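Local coordinates for core protein VP4 (Bluetongue virus, PDB 2JHP) that caps viral mRNA inside the virus core, combining the successive reactions of RNA capping in one multifunctional chain, at residues 5-19 against 41-54. Sequence-based numbering, arbitrary orientation.
Sequences HAVLYVTNELSHIVK and NGKYATDVYAYGDV
Strands 7-10 and 48-51 pair as parallel neighbours within a small five-stranded sheet near the N-terminus of VP4, and side chains at both ends of the ladder prolong the contact. Leu8 forms the middle rung: its N donates to Val48 O at 2.6 Å, while its O receives Ala50 N. Val10 N then binds Ala50 O, whereas the bond from Val48 N to Ala6 O is weak. At the start of the ladder the Asp47 carboxylate stands in for a backbone acceptor. Its OD1 takes Ala6 N on the anti side at 2.6 Å, the N-H coming in tilted from the carboxylate plane, and its OD2 forms a salt bridge with Arg110. Close by, His5 NE2 points almost straight at Asn41 OD1 (2.8 Å, 171° at the hydrogen). The acceptor lies in the imidazole plane, yet the donor sits above the amide carbonyl plane, the two planes being 73° apart. The wholly parallel sheet runs 25-27, 48-51, 7-10, 67-71, 87-88, strand order 2-3-1-4-5, so this pair joins its third and first strands, about 30 Å from the centre of the chain. From within the ladder, Tyr9 extends with CG anti to the backbone N (chi1 171°), which carries its hydroxyl past the end of strand 48-51 to donate to Gly52 O at 2.8 Å; Val54 CG1 meets ring atom CE1 at 3.5 Å. Tyr49 and Leu8 lie on the sheet face packed by helix 99-112, where the Tyr49 hydroxyl hydrogen-bonds Glu103. Val18 places CG2 over one face of the Tyr49 ring as a CH-pi contact, 3.9 Å from the centroid, and presses CG1 against Tyr49 CB. Ser15 OG rests over a face of the Tyr51 ring, 3.1 Å from its CG, and Lys19 CE reaches the phenol end.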
loop_
_atom_site.group_PDB
_atom_site.type_symbol
_atom_site.label_atom_id
_atom_site.label_comp_id
_atom_site.label_asym_id
_atom_site.label_seq_id
_atom_site.Cartn_x
_atom_site.Cartn_y
_atom_site.Cartn_z
ATOM N N HIS A 5 -4.153 22.006 1.565
ATOM C CA HIS A 5 -2.885 22.400 2.150
ATOM C C HIS A 5 -2.767 21.853 3.576
ATOM O O HIS A 5 -3.765 21.673 4.265
ATOM C CB HIS A 5 -2.751 23.920 2.149
ATOM C CG HIS A 5 -3.691 24.609 3.090
ATOM N ND1 HIS A 5 -4.862 25.207 2.667
ATOM C CD2 HIS A 5 -3.652 24.770 4.438
ATOM C CE1 HIS A 5 -5.490 25.725 3.709
ATOM N NE2 HIS A 5 -4.779 25.471 4.795
ATOM N N ALA A 6 -1.537 21.585 3.996
ATOM C CA ALA A 6 -1.247 21.213 5.368
ATOM C C ALA A 6 -0.990 22.476 6.176
ATOM O O ALA A 6 -0.435 23.455 5.651
ATOM C CB ALA A 6 -0.034 20.300 5.413
ATOM N N VAL A 7 -1.406 22.474 7.425
ATOM C CA VAL A 7 -0.988 23.513 8.318
ATOM C C VAL A 7 0.277 22.995 9.016
ATOM O O VAL A 7 0.229 22.066 9.834
ATOM C CB VAL A 7 -2.107 23.891 9.340
ATOM C CG1 VAL A 7 -1.616 24.931 10.342
ATOM C CG2 VAL A 7 -3.343 24.404 8.610
ATOM N N LEU A 8 1.419 23.574 8.649
ATOM C CA LEU A 8 2.692 23.144 9.171
ATOM C C LEU A 8 2.912 23.846 10.493
ATOM O O LEU A 8 3.457 24.959 10.560
ATOM C CB LEU A 8 3.816 23.429 8.174
ATOM C CG LEU A 8 3.678 22.900 6.744
ATOM C CD1 LEU A 8 4.875 23.337 5.861
ATOM C CD2 LEU A 8 3.514 21.381 6.729
ATOM N N TYR A 9 2.457 23.185 11.546
ATOM C CA TYR A 9 2.511 23.757 12.873
ATOM C C TYR A 9 3.835 23.447 13.557
ATOM O O TYR A 9 4.251 22.283 13.659
ATOM C CB TYR A 9 1.335 23.279 13.724
ATOM C CG TYR A 9 1.442 23.676 15.182
ATOM C CD1 TYR A 9 0.849 24.850 15.653
ATOM C CD2 TYR A 9 2.142 22.874 16.092
ATOM C CE1 TYR A 9 0.952 25.215 16.997
ATOM C CE2 TYR A 9 2.249 23.226 17.432
ATOM C CZ TYR A 9 1.650 24.391 17.881
ATOM O OH TYR A 9 1.764 24.735 19.200
ATOM N N VAL A 10 4.478 24.502 14.042
ATOM C CA VAL A 10 5.737 24.374 14.775
ATOM C C VAL A 10 5.586 24.886 16.204
ATOM O O VAL A 10 4.807 25.809 16.462
ATOM C CB VAL A 10 6.897 25.106 14.052
ATOM C CG1 VAL A 10 7.030 24.597 12.620
ATOM C CG2 VAL A 10 6.693 26.623 14.067
ATOM N N THR A 11 6.328 24.274 17.125
ATOM C CA THR A 11 6.334 24.692 18.525
ATOM C C THR A 11 7.205 25.935 18.716
ATOM O O THR A 11 7.921 26.354 17.801
ATOM C CB THR A 11 6.777 23.554 19.475
ATOM O OG1 THR A 11 8.099 23.112 19.133
ATOM C CG2 THR A 11 5.816 22.383 19.383
ATOM N N ASN A 12 7.141 26.509 19.912
ATOM C CA ASN A 12 7.656 27.855 20.164
ATOM C C ASN A 12 9.144 28.071 19.910
ATOM O O ASN A 12 9.531 29.108 19.365
ATOM C CB ASN A 12 7.272 28.321 21.574
ATOM C CG ASN A 12 5.780 28.589 21.711
ATOM O OD1 ASN A 12 5.095 27.953 22.513
ATOM N ND2 ASN A 12 5.270 29.526 20.916
ATOM N N GLU A 13 9.968 27.093 20.287
ATOM C CA GLU A 13 11.429 27.216 20.170
ATOM C C GLU A 13 11.874 27.318 18.711
ATOM O O GLU A 13 13.032 27.612 18.423
ATOM C CB GLU A 13 12.142 26.054 20.891
ATOM C CG GLU A 13 12.281 24.744 20.095
ATOM C CD GLU A 13 10.983 23.930 19.940
ATOM O OE1 GLU A 13 9.890 24.382 20.360
ATOM O OE2 GLU A 13 11.063 22.814 19.383
ATOM N N LEU A 14 10.923 27.106 17.806
ATOM C CA LEU A 14 11.179 26.931 16.384
ATOM C C LEU A 14 10.536 28.075 15.607
ATOM O O LEU A 14 10.959 28.406 14.494
ATOM C CB LEU A 14 10.558 25.601 15.951
ATOM C CG LEU A 14 11.302 24.541 15.137
ATOM C CD1 LEU A 14 12.687 24.261 15.676
ATOM C CD2 LEU A 14 10.493 23.256 15.120
ATOM N N SER A 15 9.521 28.676 16.225
ATOM C CA SER A 15 8.682 29.717 15.625
ATOM C C SER A 15 9.424 30.871 14.937
ATOM O O SER A 15 8.926 31.434 13.961
ATOM C CB SER A 15 7.739 30.283 16.688
ATOM O OG SER A 15 7.192 31.522 16.279
ATOM N N HIS A 16 10.595 31.228 15.455
ATOM C CA HIS A 16 11.346 32.371 14.944
ATOM C C HIS A 16 11.946 32.144 13.549
ATOM O O HIS A 16 12.103 33.099 12.784
ATOM C CB HIS A 16 12.437 32.776 15.941
ATOM C CG HIS A 16 13.504 31.741 16.119
ATOM N ND1 HIS A 16 13.276 30.538 16.754
ATOM C CD2 HIS A 16 14.806 31.730 15.741
ATOM C CE1 HIS A 16 14.392 29.830 16.756
ATOM N NE2 HIS A 16 15.335 30.531 16.151
ATOM N N ILE A 17 12.271 30.890 13.225
ATOM C CA ILE A 17 12.894 30.533 11.934
ATOM C C ILE A 17 11.901 30.700 10.787
ATOM O O ILE A 17 12.254 31.115 9.676
ATOM C CB ILE A 17 13.398 29.065 11.915
ATOM C CG1 ILE A 17 14.054 28.688 13.243
ATOM C CG2 ILE A 17 14.371 28.841 10.750
ATOM C CD1 ILE A 17 13.923 27.219 13.581
ATOM N N VAL A 18 10.658 30.362 11.094
ATOM C CA VAL A 18 9.540 30.385 10.169
ATOM C C VAL A 18 9.276 31.776 9.595
ATOM O O VAL A 18 9.100 31.920 8.383
ATOM C CB VAL A 18 8.291 29.855 10.892
ATOM C CG1 VAL A 18 7.005 30.446 10.315
ATOM C CG2 VAL A 18 8.287 28.329 10.882
ATOM N N LYS A 19 9.275 32.790 10.464
ATOM C CA LYS A 19 8.911 34.162 10.085
ATOM C C LYS A 19 9.697 34.686 8.879
ATOM O O LYS A 19 9.218 35.561 8.156
ATOM C CB LYS A 19 9.067 35.113 11.278
ATOM C CG LYS A 19 8.052 34.918 12.407
ATOM C CD LYS A 19 8.514 35.629 13.695
ATOM C CE LYS A 19 7.643 35.257 14.901
ATOM N NZ LYS A 19 8.264 35.578 16.230
ATOM N N ASN A 41 -7.988 29.610 8.626
ATOM C CA ASN A 41 -7.352 28.565 7.820
ATOM C C ASN A 41 -7.776 28.633 6.346
ATOM O O ASN A 41 -6.964 28.380 5.456
ATOM C CB ASN A 41 -7.647 27.171 8.417
ATOM C CG ASN A 41 -6.643 26.102 7.974
ATOM O OD1 ASN A 41 -5.663 26.393 7.289
ATOM N ND2 ASN A 41 -6.891 24.856 8.372
ATOM N N GLY A 42 -9.034 29.004 6.097
ATOM C CA GLY A 42 -9.577 29.067 4.738
ATOM C C GLY A 42 -8.995 30.151 3.853
ATOM O O GLY A 42 -9.222 30.153 2.641
ATOM N N LYS A 43 -8.269 31.092 4.462
ATOM C CA LYS A 43 -7.612 32.183 3.730
ATOM C C LYS A 43 -6.362 31.703 2.998
ATOM O O LYS A 43 -5.904 32.343 2.046
ATOM C CB LYS A 43 -7.228 33.324 4.673
ATOM C CG LYS A 43 -8.400 34.007 5.335
ATOM C CD LYS A 43 -7.986 35.322 5.965
ATOM C CE LYS A 43 -9.012 35.819 6.980
ATOM N NZ LYS A 43 -10.422 35.799 6.488
ATOM N N TYR A 44 -5.819 30.570 3.435
ATOM C CA TYR A 44 -4.545 30.092 2.906
ATOM C C TYR A 44 -4.705 29.113 1.742
ATOM O O TYR A 44 -5.457 28.139 1.828
ATOM C CB TYR A 44 -3.707 29.489 4.035
ATOM C CG TYR A 44 -3.504 30.443 5.187
ATOM C CD1 TYR A 44 -4.100 30.206 6.426
ATOM C CD2 TYR A 44 -2.725 31.604 5.036
ATOM C CE1 TYR A 44 -3.923 31.083 7.488
ATOM C CE2 TYR A 44 -2.539 32.491 6.097
ATOM C CZ TYR A 44 -3.147 32.224 7.318
ATOM O OH TYR A 44 -2.978 33.091 8.371
ATOM N N ALA A 45 -3.989 29.388 0.650
ATOM C CA ALA A 45 -4.090 28.567 -0.559
ATOM C C ALA A 45 -2.859 27.681 -0.832
ATOM O O ALA A 45 -2.867 26.869 -1.760
ATOM C CB ALA A 45 -4.417 29.431 -1.751
ATOM N N THR A 46 -1.816 27.837 -0.020
ATOM C CA THR A 46 -0.640 26.955 -0.056
ATOM C C THR A 46 -0.466 26.381 1.337
ATOM O O THR A 46 -1.186 26.780 2.250
ATOM C CB THR A 46 0.665 27.727 -0.397
ATOM O OG1 THR A 46 0.957 28.656 0.653
ATOM C CG2 THR A 46 0.543 28.485 -1.690
ATOM N N ASP A 47 0.493 25.470 1.514
ATOM C CA ASP A 47 0.930 25.100 2.860
ATOM C C ASP A 47 1.331 26.359 3.619
ATOM O O ASP A 47 1.818 27.329 3.019
ATOM C CB ASP A 47 2.077 24.083 2.842
ATOM C CG ASP A 47 1.638 22.708 2.331
ATOM O OD1 ASP A 47 0.434 22.376 2.428
ATOM O OD2 ASP A 47 2.498 21.955 1.826
ATOM N N VAL A 48 1.081 26.346 4.926
ATOM C CA VAL A 48 1.283 27.505 5.792
ATOM C C VAL A 48 1.899 27.093 7.101
ATOM O O VAL A 48 1.630 26.005 7.616
ATOM C CB VAL A 48 -0.038 28.231 6.137
ATOM C CG1 VAL A 48 -0.388 29.194 5.061
ATOM C CG2 VAL A 48 -1.182 27.238 6.376
ATOM N N TYR A 49 2.717 27.985 7.646
ATOM C CA TYR A 49 3.301 27.743 8.948
ATOM C C TYR A 49 2.394 28.293 10.023
ATOM O O TYR A 49 1.715 29.299 9.817
ATOM C CB TYR A 49 4.665 28.399 9.048
ATOM C CG TYR A 49 5.739 27.717 8.251
ATOM C CD1 TYR A 49 6.199 26.445 8.597
ATOM C CD2 TYR A 49 6.326 28.358 7.166
ATOM C CE1 TYR A 49 7.212 25.819 7.864
ATOM C CE2 TYR A 49 7.337 27.740 6.423
ATOM C CZ TYR A 49 7.771 26.479 6.781
ATOM O OH TYR A 49 8.757 25.886 6.042
ATOM N N ALA A 50 2.393 27.628 11.171
ATOM C CA ALA A 50 1.631 28.084 12.323
ATOM C C ALA A 50 2.386 27.857 13.629
ATOM O O ALA A 50 3.043 26.831 13.809
ATOM C CB ALA A 50 0.278 27.384 12.364
ATOM N N TYR A 51 2.273 28.826 14.533
ATOM C CA TYR A 51 2.809 28.729 15.895
ATOM C C TYR A 51 1.863 29.389 16.904
ATOM O O TYR A 51 1.011 30.198 16.528
ATOM C CB TYR A 51 4.199 29.376 15.984
ATOM C CG TYR A 51 4.221 30.873 15.727
ATOM C CD1 TYR A 51 3.823 31.778 16.714
ATOM C CD2 TYR A 51 4.657 31.386 14.503
ATOM C CE1 TYR A 51 3.848 33.155 16.487
ATOM C CE2 TYR A 51 4.688 32.764 14.266
ATOM C CZ TYR A 51 4.280 33.641 15.263
ATOM O OH TYR A 51 4.302 35.001 15.038
ATOM N N GLY A 52 2.043 29.060 18.184
ATOM C CA GLY A 52 1.165 29.541 19.256
ATOM C C GLY A 52 0.404 28.391 19.892
ATOM O O GLY A 52 0.552 27.235 19.476
ATOM N N ASP A 53 -0.430 28.712 20.884
ATOM C CA ASP A 53 -1.136 27.702 21.689
ATOM C C ASP A 53 -2.274 26.970 20.954
ATOM O O ASP A 53 -3.232 27.596 20.495
ATOM C CB ASP A 53 -1.647 28.335 22.990
ATOM C CG ASP A 53 -2.556 27.406 23.780
ATOM O OD1 ASP A 53 -2.251 26.201 23.871
ATOM O OD2 ASP A 53 -3.579 27.886 24.313
ATOM N N VAL A 54 -2.161 25.643 20.863
ATOM C CA VAL A 54 -3.189 24.802 20.223
ATOM C C VAL A 54 -3.781 23.799 21.204
ATOM O O VAL A 54 -4.517 22.891 20.806
ATOM C CB VAL A 54 -2.648 24.012 18.984
ATOM C CG1 VAL A 54 -2.436 24.933 17.787
ATOM C CG2 VAL A 54 -1.373 23.231 19.321
#